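Local coordinates for uncharacterized protein (Escherichia coli O157:H7, PDB 5KOL) that belongs to the CinA (PncC) family but probably lacks nicotinamide-nucleotide amidohydrolase activity, its own function remaining unknown, at residues A[77-81]-A[82-86]; A[10-13]-A[14-18]; A[23-26]-A[27-31]. One frame throughout, in Å; residues are numbered along the deposited sequence. Where two conformers were deposited one is given.

Overall arrangement
The three contacts show how a helix is entered and how it is then built, two of them following one another into the same helix. Contact 2 (10-18) is the turn that leads into helix 18-31, and contact 3 (23-31) is its later part; their centres are about 17 Å apart and their nearest atoms about 5 Å, without touching. Both border helix 153-171. Contact 1 (77-86) starts helix 81-87 on the opposite side of the chain's centre, about 32 Å from contact 2 and about 33 Å from contact 3 between centres. Contacts 1 and 2 each include an N-cap residue, Ser80 and Thr17. A glycerol, probably from the crystallisation liquor, lies near Ser23 of contact 3.

Contact 1. Residues A[77-81]-A[82-86]; sequences LSVSQ and QSLER
Between Ser80 and Glu85 the backbone closes the first turns of a helix, Leu84 N bonding to Ser80 O (3.2 Å) and Glu85 N to Gln81 O (3.0 Å). Ser80 is the N-cap: its hydroxyl, held between its own N and carbonyl carbon (chi1 82°), turns back to accept from Ser83 N at 3.0 Å, supplying a partner that the helix itself cannot offer to its first amides. The return bond of a capping box, from Ser80 N to the Ser83 side chain, is not made; Ser80 N bonds to Glu97, whose carboxylate also pairs with Ser83 OG.

On the outer side, the Gln81 amide and the Glu85 carboxylate are stacked with their planes only 3° apart, Gln81 CD lying 3.7 Å from Glu85 OE2. A water joins the pair at their ends, donating to Gln81 OE1 (3.0 Å) and Glu85 OE1 (3.2 Å). On the inner side, Val79 CG1 meets Leu84 CG at 3.9 Å, the two side chains crossing at about a right angle.

Val79 and Leu84 also lean on helix 70-76, through Lys73 and Met74, while Glu97 and Met98 of helix 92-106 flank Val79; Leu77 reaches back to Phe65 in strand 61-67.

Contact 2. Residues A[10-13]-A[14-18]; sequences VQLA and DTDTI
The carboxylate of Asp16 lies against the start of its own turn, with Ala13 at the OD1 edge, raised toward one face, and Leu12 touching its stem from the other side. Ala13 CB stands raised to one side of the carboxylate, beyond its OD1 edge, 3.5 Å from Asp16 OD1. On the opposite side of the carboxylate plane, Leu12 CD2 approaches Asp16 CB at 4.1 Å. Ala13 N gives its hydrogen to Asp16 OD1 across 2.7 Å; the bond is fairly straight and reaches the oxygen on its anti side, 23° out of the plane. A water donates to the same Asp16 OD1, also at 2.7 Å, so that two donors grip one oxygen, which probably favours the charged form of the acid.

Asp16 is placed for this by its first torsion: with CG opposite its carbonyl carbon and next to its N (chi1 -58°), the carboxylate folds back over the loop. The backbone completes the ring from the other direction, Asp16 N bonding to Ala13 O at 2.8 Å with the donor well above the carbonyl plane (55° out of it). Ala13 O also receives a weak bond from Arg162, whose NE holds Asp16 O, tying the loop to helix 153-171. Leu12 adds an apolar touch on Leu159 of that helix. At the rim of the turn, Thr15 OG1 comes within 3.8 Å of Ala13 CB.

Ala13 to Asp16 form a type I beta turn, and Asp16 then serves as the centre of an inverse gamma turn, closed by a weak bond from Thr17 N to Thr15 O. Thr17, whose hydroxyl takes the N-H of Asn20, is the N-cap that follows, making this a pair of linked turns that delivers the chain into helix 18-31.

Contact 3. Residues A[23-26]-A[27-31]; sequences SALS and QRLIA
Ser23 opens the ladder with a weak bond, Gln27 N reaching Ser23 O at 3.4 Å. The extended Gln27 side chain runs back past this carbonyl, while the Ser23 hydroxyl turns to Glu19 O, one turn earlier. Ala24 O takes Arg28 N at 3.1 Å. The aliphatic start of Arg28 rests against the same carbonyl, and its guanidinium group leads off toward the chain terminus, where NE makes a salt bridge with Asp32 and NH2 bonds to Leu172 O.

At Leu25 the apolar flank begins. Its CG, anti to the backbone N (chi1 -174°), leans forward along the helix, and Leu25 CG lies 3.8 Å from Leu29 CD1. One of its methyls adds to this, Leu25 CD1 lying 3.9 Å from the same Leu29 CD1. Alongside, Leu29 N bonds to Leu25 O (3.0 Å, N-H...O 167°). This is the i to i+4 pattern of an alpha helix with one apolar side: helix 18-31 lays Leu25 on Leu165, Leu168 and Leu169 of helix 153-171, whereas Leu29 and Ser26 turn to Phe60 in a loop.

Ser26 is buried, and its hydroxyl looks back down the helix, bonding to Thr22 O; Ser23 O is also within reach of the same proton, and how the two share it remains open. Its carbonyl faces forward: Ile30 N bonds to Ser26 O at 3.0 Å, nearly in line with the C=O. Ile30 CG1 lies tight on that same Ser26 O at 3.1 Å, and the Ile30 side chain also touches Lys59.

Contact 1. Residues A[77-81]-A[82-86]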
# COMPACT_ATOMS: atom_id res chain seq x y z
N LEU A 77 -2.62 -4.59 -12.07
CA LEU A 77 -1.86 -3.63 -12.86
C LEU A 77 -1.75 -4.03 -14.32
O LEU A 77 -1.01 -3.41 -15.08
CB LEU A 77 -0.47 -3.42 -12.27
CG LEU A 77 -0.55 -2.92 -10.82
CD1 LEU A 77 0.83 -2.95 -10.19
CD2 LEU A 77 -1.15 -1.53 -10.76
N SER A 78 -2.46 -5.08 -14.73
CA SER A 78 -2.48 -5.51 -16.13
C SER A 78 -1.08 -5.76 -16.67
O SER A 78 -0.81 -5.54 -17.85
CB SER A 78 -3.21 -4.48 -17.01
OG SER A 78 -3.40 -4.96 -18.34
N VAL A 79 -0.16 -6.20 -15.80
CA VAL A 79 1.12 -6.74 -16.26
C VAL A 79 0.85 -8.03 -17.01
O VAL A 79 0.13 -8.92 -16.52
CB VAL A 79 2.06 -6.98 -15.07
CG1 VAL A 79 3.33 -7.67 -15.55
CG2 VAL A 79 2.38 -5.66 -14.32
N SER A 80 1.41 -8.16 -18.21
CA SER A 80 1.08 -9.32 -19.04
C SER A 80 1.83 -10.55 -18.56
O SER A 80 3.00 -10.48 -18.16
CB SER A 80 1.41 -9.05 -20.51
OG SER A 80 2.78 -9.26 -20.78
N GLN A 81 1.14 -11.69 -18.58
CA GLN A 81 1.75 -12.98 -18.27
C GLN A 81 2.98 -13.24 -19.13
O GLN A 81 3.98 -13.76 -18.63
CB GLN A 81 0.71 -14.10 -18.48
CG GLN A 81 1.12 -15.45 -17.93
CD GLN A 81 0.15 -16.55 -18.35
OE1 GLN A 81 -0.01 -16.84 -19.52
NE2 GLN A 81 -0.53 -17.14 -17.38
N GLN A 82 2.92 -12.91 -20.42
CA GLN A 82 4.09 -13.11 -21.28
C GLN A 82 5.30 -12.34 -20.77
O GLN A 82 6.42 -12.87 -20.77
CB GLN A 82 3.76 -12.70 -22.72
CG GLN A 82 2.57 -13.51 -23.29
CD GLN A 82 1.24 -12.74 -23.32
OE1 GLN A 82 0.69 -12.35 -22.27
NE2 GLN A 82 0.68 -12.58 -24.52
N SER A 83 5.11 -11.10 -20.33
CA SER A 83 6.26 -10.32 -19.89
C SER A 83 6.88 -10.90 -18.62
O SER A 83 8.11 -10.89 -18.46
CB SER A 83 5.86 -8.86 -19.67
OG SER A 83 5.02 -8.70 -18.55
N LEU A 84 6.04 -11.42 -17.71
CA LEU A 84 6.55 -12.05 -16.49
C LEU A 84 7.31 -13.33 -16.81
O LEU A 84 8.39 -13.58 -16.24
CB LEU A 84 5.38 -12.35 -15.54
CG LEU A 84 4.78 -11.17 -14.79
CD1 LEU A 84 3.45 -11.57 -14.22
CD2 LEU A 84 5.70 -10.69 -13.66
N GLU A 85 6.77 -14.16 -17.71
CA GLU A 85 7.46 -15.38 -18.12
C GLU A 85 8.79 -15.08 -18.81
O GLU A 85 9.77 -15.80 -18.60
CB GLU A 85 6.54 -16.22 -19.02
CG GLU A 85 5.14 -16.45 -18.40
CD GLU A 85 4.25 -17.44 -19.19
OE1 GLU A 85 4.28 -17.42 -20.44
OE2 GLU A 85 3.50 -18.19 -18.53
N ARG A 86 8.84 -14.06 -19.67
CA ARG A 86 10.08 -13.78 -20.39
C ARG A 86 11.15 -13.19 -19.48
O ARG A 86 12.33 -13.56 -19.56
CB ARG A 86 9.82 -12.83 -21.56
CG ARG A 86 9.06 -13.42 -22.73
CD ARG A 86 8.70 -12.32 -23.73
NE ARG A 86 8.14 -12.85 -24.98
CZ ARG A 86 7.77 -12.09 -26.01
NH1 ARG A 86 7.89 -10.77 -25.94
NH2 ARG A 86 7.28 -12.65 -27.11
O HOH W 1 1.69 -16.44 -21.98

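Contact 2. Residues A[10-13]-A[14-18]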
# COMPACT_ATOMS: atom_id res chain seq x y z
N VAL A 10 20.35 9.73 -9.72
CA VAL A 10 20.59 10.54 -8.53
C VAL A 10 21.41 9.73 -7.53
O VAL A 10 21.24 8.51 -7.39
CB VAL A 10 19.26 11.01 -7.91
CG1 VAL A 10 18.55 11.95 -8.87
CG2 VAL A 10 18.37 9.84 -7.57
N GLN A 11 22.34 10.41 -6.87
CA GLN A 11 23.14 9.82 -5.80
C GLN A 11 22.58 10.31 -4.48
O GLN A 11 22.71 11.50 -4.15
CB GLN A 11 24.62 10.19 -5.95
CG GLN A 11 25.21 9.93 -7.34
CD GLN A 11 25.62 8.48 -7.57
OE1 GLN A 11 24.79 7.63 -7.93
NE2 GLN A 11 26.91 8.19 -7.39
N LEU A 12 21.94 9.43 -3.72
CA LEU A 12 21.25 9.84 -2.51
C LEU A 12 22.22 10.46 -1.51
O LEU A 12 23.30 9.91 -1.24
CB LEU A 12 20.54 8.65 -1.87
CG LEU A 12 19.32 8.09 -2.60
CD1 LEU A 12 18.95 6.75 -2.00
CD2 LEU A 12 18.14 9.07 -2.52
N ALA A 13 21.84 11.60 -0.97
CA ALA A 13 22.59 12.30 0.07
C ALA A 13 21.81 12.22 1.38
O ALA A 13 20.60 11.98 1.39
CB ALA A 13 22.82 13.76 -0.32
N ASP A 14 22.51 12.43 2.50
CA ASP A 14 21.81 12.39 3.78
C ASP A 14 20.71 13.44 3.88
O ASP A 14 19.78 13.28 4.68
CB ASP A 14 22.80 12.55 4.94
CG ASP A 14 23.94 11.54 4.87
OD1 ASP A 14 25.00 11.79 5.48
OD2 ASP A 14 23.77 10.50 4.20
N THR A 15 20.80 14.52 3.10
CA THR A 15 19.70 15.49 3.08
C THR A 15 18.48 14.98 2.32
O THR A 15 17.40 15.55 2.47
CB THR A 15 20.16 16.83 2.46
OG1 THR A 15 20.82 16.58 1.21
CG2 THR A 15 21.11 17.59 3.39
N ASP A 16 18.63 13.92 1.52
CA ASP A 16 17.50 13.30 0.84
C ASP A 16 16.75 12.34 1.77
O ASP A 16 16.63 11.14 1.52
CB ASP A 16 17.94 12.57 -0.43
CG ASP A 16 18.65 13.48 -1.41
OD1 ASP A 16 19.75 13.12 -1.87
OD2 ASP A 16 18.13 14.58 -1.67
N THR A 17 16.23 12.89 2.87
CA THR A 17 15.37 12.10 3.74
C THR A 17 13.99 11.92 3.11
O THR A 17 13.60 12.67 2.22
CB THR A 17 15.23 12.79 5.11
OG1 THR A 17 14.59 14.06 4.94
CG2 THR A 17 16.61 13.03 5.74
N ILE A 18 13.24 10.92 3.58
CA ILE A 18 11.85 10.79 3.14
C ILE A 18 11.11 12.10 3.34
O ILE A 18 10.35 12.54 2.48
CB ILE A 18 11.15 9.63 3.89
CG1 ILE A 18 11.75 8.30 3.47
CG2 ILE A 18 9.65 9.67 3.63
CD1 ILE A 18 11.57 8.05 2.01
O HOH W 2 21.09 14.54 -3.75

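Contact 3. Residues A[23-26]-A[27-31]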
# COMPACT_ATOMS: atom_id res chain seq x y z
N SER A 23 8.46 16.62 0.87
CA SER A 23 8.23 18.06 0.92
C SER A 23 8.39 18.69 -0.45
O SER A 23 7.52 19.44 -0.92
CB SER A 23 9.20 18.69 1.92
OG SER A 23 8.74 18.43 3.23
N ALA A 24 9.52 18.42 -1.11
CA ALA A 24 9.74 19.00 -2.43
C ALA A 24 8.73 18.46 -3.44
O ALA A 24 8.13 19.21 -4.21
CB ALA A 24 11.17 18.73 -2.89
N LEU A 25 8.50 17.14 -3.40
CA LEU A 25 7.65 16.51 -4.40
C LEU A 25 6.19 16.94 -4.24
O LEU A 25 5.50 17.17 -5.25
CB LEU A 25 7.78 14.99 -4.28
CG LEU A 25 7.05 14.16 -5.34
CD1 LEU A 25 7.63 14.42 -6.74
CD2 LEU A 25 7.09 12.66 -4.99
N SER A 26 5.69 17.03 -3.01
CA SER A 26 4.29 17.39 -2.83
C SER A 26 4.03 18.78 -3.38
O SER A 26 3.08 18.99 -4.15
CB SER A 26 3.89 17.29 -1.36
OG SER A 26 4.55 18.24 -0.56
N GLN A 27 4.88 19.75 -3.05
CA GLN A 27 4.59 21.11 -3.49
C GLN A 27 4.79 21.27 -4.99
O GLN A 27 4.09 22.07 -5.62
CB GLN A 27 5.44 22.06 -2.67
CG GLN A 27 4.74 22.26 -1.35
CD GLN A 27 5.65 22.83 -0.33
OE1 GLN A 27 6.82 23.06 -0.58
NE2 GLN A 27 5.11 23.08 0.83
N ARG A 28 5.68 20.48 -5.57
CA ARG A 28 5.88 20.53 -7.02
C ARG A 28 4.65 20.01 -7.77
O ARG A 28 4.19 20.63 -8.74
CB ARG A 28 7.11 19.71 -7.39
CG ARG A 28 7.31 19.60 -8.87
CD ARG A 28 7.41 20.98 -9.52
NE ARG A 28 7.41 20.83 -10.96
CZ ARG A 28 8.51 20.62 -11.68
NH1 ARG A 28 9.70 20.56 -11.07
NH2 ARG A 28 8.42 20.46 -12.99
N LEU A 29 4.12 18.86 -7.34
CA LEU A 29 2.98 18.29 -8.05
C LEU A 29 1.71 19.11 -7.81
O LEU A 29 0.89 19.24 -8.72
CB LEU A 29 2.76 16.84 -7.65
CG LEU A 29 3.92 15.86 -7.86
CD1 LEU A 29 3.70 14.57 -7.07
CD2 LEU A 29 4.11 15.58 -9.33
N ILE A 30 1.55 19.65 -6.60
CA ILE A 30 0.41 20.53 -6.34
C ILE A 30 0.48 21.76 -7.23
O ILE A 30 -0.53 22.19 -7.81
CB ILE A 30 0.36 20.92 -4.85
CG1 ILE A 30 0.08 19.70 -3.98
CG2 ILE A 30 -0.71 21.98 -4.60
CD1 ILE A 30 0.06 20.02 -2.50
N ALA A 31 1.67 22.33 -7.37
CA ALA A 31 1.84 23.50 -8.22
C ALA A 31 1.51 23.18 -9.66
O ALA A 31 0.89 23.98 -10.37
CB ALA A 31 3.26 24.04 -8.09